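Local structure of 16S rRNA (guanine(1405)-N(7))-methyltransferase (Klebsiella pneumoniae, 6PI9) at residues Ala86-Leu97 against Cys122-Gly130. The protein probably methylates the N7 position of guanine 1405 in 16S rRNA with S-adenosyl-L-methionine as methyl donor, conferring resistance to various aminoglycosides. Numbering follows the deposited sequence.
Sequences ALSLHASTRERL and CGLNPILLG. With SAH (S-adenosyl-L-homocysteine), chain B.
The guanidinium of R96 grips both carboxylate oxygens of S-adenosyl-L-homocysteine and also meets N125 of the segment 122-130. NH2 of R96 donates to O of the ligand at 2.6 Å, and NH1 of R96 sends a nearly straight bond (167°) to OXT at 3.0 Å. With two nitrogens directed at one carboxylate, arginine pairs with it in charge as well as shape, while E252 holds NE by a salt bridge and so helps fix the group's rotation. N125 OD1 lies 3.3 Å from R96 NH1, with the amide and guanidinium planes almost perpendicular; the other end of that amide, ND2, donates to D119.

Away from the ligand the two segments meet through aliphatic side chains. L87 spreads its two methyls over the start of helix 125-131: L87 CD2 sits 3.8 Å from I127 CB, and CD1 rests against the backbone and side chain of L128. With CG anti to its own backbone N (chi1 -180°), L128 packs its CD1 against two leucines of the other segment at once, L87 CD1 (3.9 Å) and L97 CD2 (4.2 Å), while CD2 of L128 approaches R96 CD. T93 suits its place because its two branches do different work: T93 CG2 packs 3.7 Å from N125 N, whereas OG1 turns back to the carbonyls of L87 and H90.

H90 caps helix 91-96, its ND1 accepting from S92 N. H90 CB touches L124 CD1 at 3.6 Å, and the ring lies near G123, whose positive phi favours glycine and whose N is bonded to D141. The turn from C122 to N125, following strand 117-120 and leading into helix 125-131, is the glycine-containing cofactor loop characteristic of Rossmann-like class I methyltransferases, and together with R96 of helix 91-96 it lines the amino-acid end of the ligand.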
ATOM      1  N   ALA A  86      13.290  14.552  -3.831  1.00 79.71           N
ATOM      2  CA  ALA A  86      13.692  13.164  -4.030  1.00 76.28           C
ATOM      3  C   ALA A  86      13.096  12.270  -2.954  1.00 73.64           C
ATOM      4  O   ALA A  86      12.489  11.230  -3.251  1.00 73.15           O
ATOM      5  CB  ALA A  86      15.212  13.059  -4.033  1.00 75.46           C
ATOM      6  N   LEU A  87      13.274  12.660  -1.689  1.00 70.40           N
ATOM      7  CA  LEU A  87      12.791  11.851  -0.581  1.00 66.19           C
ATOM      8  C   LEU A  87      11.280  11.674  -0.637  1.00 70.94           C
ATOM      9  O   LEU A  87      10.757  10.698  -0.078  1.00 71.08           O
ATOM     10  CB  LEU A  87      13.235  12.495   0.735  1.00 64.83           C
ATOM     11  CG  LEU A  87      14.728  12.362   1.023  1.00 66.77           C
ATOM     12  CD1 LEU A  87      15.179  13.292   2.168  1.00 64.77           C
ATOM     13  CD2 LEU A  87      15.070  10.896   1.320  1.00 59.60           C
ATOM     14  N   SER A  88      10.576  12.582  -1.329  1.00 76.09           N
ATOM     15  CA  SER A  88       9.140  12.473  -1.569  1.00 79.44           C
ATOM     16  C   SER A  88       8.780  11.321  -2.506  1.00 76.24           C
ATOM     17  O   SER A  88       7.587  11.046  -2.674  1.00 79.03           O
ATOM     18  CB  SER A  88       8.582  13.786  -2.150  1.00 86.44           C
ATOM     19  OG  SER A  88       9.312  14.218  -3.287  1.00 91.35           O
ATOM     20  N   LEU A  89       9.752  10.650  -3.123  1.00 73.20           N
ATOM     21  CA  LEU A  89       9.473   9.629  -4.130  1.00 70.98           C
ATOM     22  C   LEU A  89       9.436   8.207  -3.574  1.00 71.53           C
ATOM     23  O   LEU A  89       9.059   7.281  -4.310  1.00 67.50           O
ATOM     24  CB  LEU A  89      10.500   9.716  -5.265  1.00 73.34           C
ATOM     25  CG  LEU A  89      10.072  10.601  -6.438  1.00 81.31           C
ATOM     26  CD1 LEU A  89       9.600  12.010  -6.024  1.00 83.52           C
ATOM     27  CD2 LEU A  89      11.206  10.696  -7.436  1.00 81.86           C
ATOM     28  N   HIS A  90       9.795   8.009  -2.303  1.00 63.53           N
ATOM     29  CA  HIS A  90       9.549   6.757  -1.602  1.00 61.44           C
ATOM     30  C   HIS A  90       8.411   6.975  -0.603  1.00 58.77           C
ATOM     31  O   HIS A  90       8.480   7.903   0.206  1.00 58.73           O
ATOM     32  CB  HIS A  90      10.801   6.278  -0.870  1.00 56.89           C
ATOM     33  CG  HIS A  90      10.682   4.888  -0.337  1.00 56.10           C
ATOM     34  ND1 HIS A  90       9.962   4.596   0.805  1.00 53.86           N
ATOM     35  CD2 HIS A  90      11.215   3.715  -0.761  1.00 52.44           C
ATOM     36  CE1 HIS A  90      10.026   3.296   1.042  1.00 51.94           C
ATOM     37  NE2 HIS A  90      10.784   2.738   0.110  1.00 50.13           N
ATOM     38  N   ALA A  91       7.389   6.114  -0.660  1.00 58.01           N
ATOM     39  CA  ALA A  91       6.163   6.322   0.111  1.00 61.12           C
ATOM     40  C   ALA A  91       6.443   6.529   1.600  1.00 60.16           C
ATOM     41  O   ALA A  91       5.838   7.398   2.237  1.00 55.40           O
ATOM     42  CB  ALA A  91       5.220   5.135  -0.089  1.00 57.77           C
ATOM     43  N   SER A  92       7.372   5.747   2.176  1.00 51.79           N
ATOM     44  CA  SER A  92       7.623   5.852   3.620  1.00 49.21           C
ATOM     45  C   SER A  92       8.333   7.153   4.004  1.00 52.76           C
ATOM     46  O   SER A  92       8.074   7.713   5.089  1.00 53.21           O
ATOM     47  CB  SER A  92       8.441   4.642   4.096  1.00 46.03           C
ATOM     48  OG  SER A  92       7.800   3.419   3.742  1.00 45.16           O
ATOM     49  N   THR A  93       9.235   7.666   3.148  1.00 52.34           N
ATOM     50  CA  THR A  93       9.887   8.928   3.507  1.00 55.90           C
ATOM     51  C   THR A  93       8.969  10.123   3.264  1.00 62.04           C
ATOM     52  O   THR A  93       8.925  11.055   4.083  1.00 57.54           O
ATOM     53  CB  THR A  93      11.210   9.115   2.757  1.00 54.83           C
ATOM     54  OG1 THR A  93      11.091   8.600   1.426  1.00 56.34           O
ATOM     55  CG2 THR A  93      12.362   8.423   3.525  1.00 51.70           C
ATOM     56  N   ARG A  94       8.201  10.100   2.176  1.00 59.30           N
ATOM     57  CA  ARG A  94       7.277  11.205   1.961  1.00 63.26           C
ATOM     58  C   ARG A  94       6.286  11.314   3.116  1.00 66.01           C
ATOM     59  O   ARG A  94       5.978  12.422   3.570  1.00 62.98           O
ATOM     60  CB  ARG A  94       6.544  11.039   0.643  1.00 66.76           C
ATOM     61  CG  ARG A  94       5.655  12.238   0.340  1.00 69.94           C
ATOM     62  CD  ARG A  94       4.753  11.953  -0.833  1.00 73.92           C
ATOM     63  NE  ARG A  94       4.111  10.655  -0.683  1.00 68.84           N
ATOM     64  CZ  ARG A  94       4.200   9.674  -1.571  1.00 72.64           C
ATOM     65  NH1 ARG A  94       4.880   9.863  -2.689  1.00 76.71           N
ATOM     66  NH2 ARG A  94       3.595   8.514  -1.348  1.00 66.21           N
ATOM     67  N   GLU A  95       5.825  10.166   3.640  1.00 58.14           N
ATOM     68  CA  GLU A  95       4.986  10.182   4.837  1.00 56.64           C
ATOM     69  C   GLU A  95       5.630  10.971   5.969  1.00 56.07           C
ATOM     70  O   GLU A  95       4.939  11.709   6.686  1.00 58.77           O
ATOM     71  CB  GLU A  95       4.683   8.742   5.280  1.00 54.82           C
ATOM     72  CG  GLU A  95       3.710   8.050   4.348  1.00 59.76           C
ATOM     73  CD  GLU A  95       3.556   6.537   4.535  1.00 64.83           C
ATOM     74  OE1 GLU A  95       4.295   5.896   5.340  1.00 56.62           O
ATOM     75  OE2 GLU A  95       2.685   5.971   3.825  1.00 71.88           O
ATOM     76  N   ARG A  96       6.954  10.848   6.131  1.00 54.82           N
ATOM     77  CA  ARG A  96       7.687  11.407   7.264  1.00 61.11           C
ATOM     78  C   ARG A  96       8.142  12.857   7.070  1.00 66.40           C
ATOM     79  O   ARG A  96       8.392  13.542   8.073  1.00 68.64           O
ATOM     80  CB  ARG A  96       8.921  10.540   7.562  1.00 59.21           C
ATOM     81  CG  ARG A  96       9.543  10.731   8.947  1.00 55.76           C
ATOM     82  CD  ARG A  96      10.544   9.620   9.238  1.00 53.11           C
ATOM     83  NE  ARG A  96       9.879   8.310   9.282  1.00 47.77           N
ATOM     84  CZ  ARG A  96       9.997   7.365   8.358  1.00 45.29           C
ATOM     85  NH1 ARG A  96      10.811   7.535   7.304  1.00 45.28           N
ATOM     86  NH2 ARG A  96       9.350   6.200   8.525  1.00 41.44           N
ATOM     87  N   LEU A  97       8.273  13.329   5.816  1.00 64.56           N
ATOM     88  CA  LEU A  97       8.819  14.664   5.550  1.00 66.06           C
ATOM     89  C   LEU A  97       8.140  15.790   6.320  1.00 68.50           C
ATOM     90  O   LEU A  97       8.849  16.627   6.905  1.00 69.71           O
ATOM     91  CB  LEU A  97       8.742  14.961   4.054  1.00 68.73           C
ATOM     92  CG  LEU A  97       9.772  14.272   3.209  1.00 72.34           C
ATOM     93  CD1 LEU A  97       9.378  14.456   1.760  1.00 78.28           C
ATOM     94  CD2 LEU A  97      11.099  14.904   3.509  1.00 73.83           C
ATOM     95  N   CYS A 122      15.660  -0.028   5.175  1.00 33.74           N
ATOM     96  CA  CYS A 122      15.902   1.401   5.297  1.00 34.94           C
ATOM     97  C   CYS A 122      15.185   2.225   4.251  1.00 35.49           C
ATOM     98  O   CYS A 122      14.974   3.417   4.484  1.00 38.82           O
ATOM     99  CB  CYS A 122      17.414   1.698   5.207  1.00 32.85           C
ATOM    100  SG  CYS A 122      18.179   1.232   3.617  1.00 40.81           S
ATOM    101  N   GLY A 123      14.790   1.617   3.131  1.00 36.44           N
ATOM    102  CA  GLY A 123      14.220   2.408   2.047  1.00 36.98           C
ATOM    103  C   GLY A 123      15.147   3.542   1.687  1.00 41.56           C
ATOM    104  O   GLY A 123      16.348   3.350   1.549  1.00 42.94           O
ATOM    105  N   LEU A 124      14.610   4.765   1.604  1.00 42.96           N
ATOM    106  CA  LEU A 124      15.462   5.941   1.428  1.00 46.64           C
ATOM    107  C   LEU A 124      15.694   6.715   2.727  1.00 42.44           C
ATOM    108  O   LEU A 124      16.241   7.815   2.696  1.00 43.09           O
ATOM    109  CB  LEU A 124      14.874   6.879   0.384  1.00 53.86           C
ATOM    110  CG  LEU A 124      14.746   6.295  -1.021  1.00 56.10           C
ATOM    111  CD1 LEU A 124      14.092   7.345  -1.928  1.00 56.03           C
ATOM    112  CD2 LEU A 124      16.109   5.830  -1.624  1.00 57.17           C
ATOM    113  N   ASN A 125      15.295   6.167   3.872  1.00 42.31           N
ATOM    114  CA  ASN A 125      15.394   6.933   5.110  1.00 42.68           C
ATOM    115  C   ASN A 125      16.817   7.388   5.450  1.00 45.55           C
ATOM    116  O   ASN A 125      16.950   8.450   6.084  1.00 48.92           O
ATOM    117  CB  ASN A 125      14.803   6.112   6.259  1.00 41.40           C
ATOM    118  CG  ASN A 125      14.743   6.915   7.549  1.00 49.52           C
ATOM    119  OD1 ASN A 125      14.028   7.935   7.624  1.00 45.44           O
ATOM    120  ND2 ASN A 125      15.512   6.490   8.547  1.00 50.52           N
ATOM    121  N   PRO A 126      17.892   6.661   5.108  1.00 43.89           N
ATOM    122  CA  PRO A 126      19.243   7.157   5.478  1.00 40.92           C
ATOM    123  C   PRO A 126      19.634   8.443   4.785  1.00 47.72           C
ATOM    124  O   PRO A 126      20.506   9.179   5.290  1.00 52.57           O
ATOM    125  CB  PRO A 126      20.159   5.982   5.105  1.00 43.48           C
ATOM    126  CG  PRO A 126      19.158   4.831   4.606  1.00 38.80           C
ATOM    127  CD  PRO A 126      17.852   5.175   4.979  1.00 41.61           C
ATOM    128  N   ILE A 127      19.007   8.762   3.656  1.00 49.10           N
ATOM    129  CA  ILE A 127      19.238  10.069   3.048  1.00 52.19           C
ATOM    130  C   ILE A 127      18.545  11.170   3.859  1.00 52.78           C
ATOM    131  O   ILE A 127      19.111  12.245   4.077  1.00 62.50           O
ATOM    132  CB  ILE A 127      18.769  10.045   1.589  1.00 55.37           C
ATOM    133  CG1 ILE A 127      19.595   9.021   0.804  1.00 56.89           C
ATOM    134  CG2 ILE A 127      18.876  11.446   0.969  1.00 59.63           C
ATOM    135  CD1 ILE A 127      19.108   8.807  -0.606  1.00 56.74           C
ATOM    136  N   LEU A 128      17.325  10.912   4.330  1.00 48.79           N
ATOM    137  CA  LEU A 128      16.636  11.848   5.221  1.00 51.42           C
ATOM    138  C   LEU A 128      17.437  12.083   6.496  1.00 57.81           C
ATOM    139  O   LEU A 128      17.732  13.232   6.850  1.00 63.26           O
ATOM    140  CB  LEU A 128      15.235  11.322   5.546  1.00 51.52           C
ATOM    141  CG  LEU A 128      14.355  12.173   6.469  1.00 52.59           C
ATOM    142  CD1 LEU A 128      14.324  13.632   5.960  1.00 60.27           C
ATOM    143  CD2 LEU A 128      12.963  11.583   6.492  1.00 51.84           C
ATOM    144  N   LEU A 129      17.792  10.999   7.197  1.00 53.16           N
ATOM    145  CA  LEU A 129      18.702  11.076   8.345  1.00 53.77           C
ATOM    146  C   LEU A 129      19.960  11.867   8.048  1.00 57.32           C
ATOM    147  O   LEU A 129      20.354  12.756   8.812  1.00 64.17           O
ATOM    148  CB  LEU A 129      19.110   9.672   8.776  1.00 52.59           C
ATOM    149  CG  LEU A 129      18.010   8.818   9.347  1.00 55.42           C
ATOM    150  CD1 LEU A 129      18.623   7.443   9.706  1.00 58.21           C
ATOM    151  CD2 LEU A 129      17.459   9.543  10.536  1.00 57.62           C
ATOM    152  N   GLY A 130      20.667  11.495   6.996  1.00 55.63           N
ATOM    153  CA  GLY A 130      21.938  12.135   6.742  1.00 52.82           C
ATOM    154  C   GLY A 130      21.816  13.632   6.566  1.00 62.03           C
ATOM    155  O   GLY A 130      22.706  14.393   6.980  1.00 63.97           O
TER
HETATM  156  N   SAH B 301      12.089   1.989   7.200  1.00 31.10           N
HETATM  157  CA  SAH B 301      11.861   2.799   5.982  1.00 37.56           C
HETATM  158  CB  SAH B 301      11.089   2.003   4.944  1.00 32.30           C
HETATM  159  CG  SAH B 301       9.751   1.351   5.397  1.00 33.14           C
HETATM  160  SD  SAH B 301       8.819   0.679   3.943  1.00 39.99           S
HETATM  161  C   SAH B 301      11.092   4.091   6.319  1.00 42.37           C
HETATM  162  O   SAH B 301      10.384   4.075   7.347  1.00 39.26           O
HETATM  163  OXT SAH B 301      11.132   5.095   5.580  1.00 39.30           O
HETATM  164  C5' SAH B 301       9.189  -1.110   4.194  1.00 39.29           C
HETATM  165  C4' SAH B 301      10.588  -1.535   3.656  1.00 38.86           C
HETATM  166  O4' SAH B 301      10.879  -2.885   4.080  1.00 37.65           O
HETATM  167  C3' SAH B 301      10.824  -1.484   2.119  1.00 40.94           C
HETATM  168  O3' SAH B 301      11.962  -0.654   1.810  1.00 41.88           O
HETATM  169  C2' SAH B 301      11.115  -2.927   1.713  1.00 38.14           C
HETATM  170  O2' SAH B 301      12.122  -2.948   0.698  1.00 39.56           O
HETATM  171  C1' SAH B 301      11.670  -3.479   3.035  1.00 34.99           C
HETATM  172  N9  SAH B 301      11.480  -4.905   3.216  1.00 32.75           N
HETATM  173  C8  SAH B 301      10.304  -5.603   3.121  1.00 35.06           C
HETATM  174  N7  SAH B 301      10.554  -6.895   3.491  1.00 34.29           N
HETATM  175  C5  SAH B 301      11.895  -7.006   3.754  1.00 32.95           C
HETATM  176  C6  SAH B 301      12.714  -8.053   4.110  1.00 34.53           C
HETATM  177  N6  SAH B 301      12.280  -9.292   4.210  1.00 31.44           N
HETATM  178  N1  SAH B 301      14.043  -7.778   4.386  1.00 30.01           N
HETATM  179  C2  SAH B 301      14.559  -6.538   4.218  1.00 30.24           C
HETATM  180  N3  SAH B 301      13.770  -5.481   3.847  1.00 33.28           N
HETATM  181  C4  SAH B 301      12.454  -5.757   3.628  1.00 30.83           C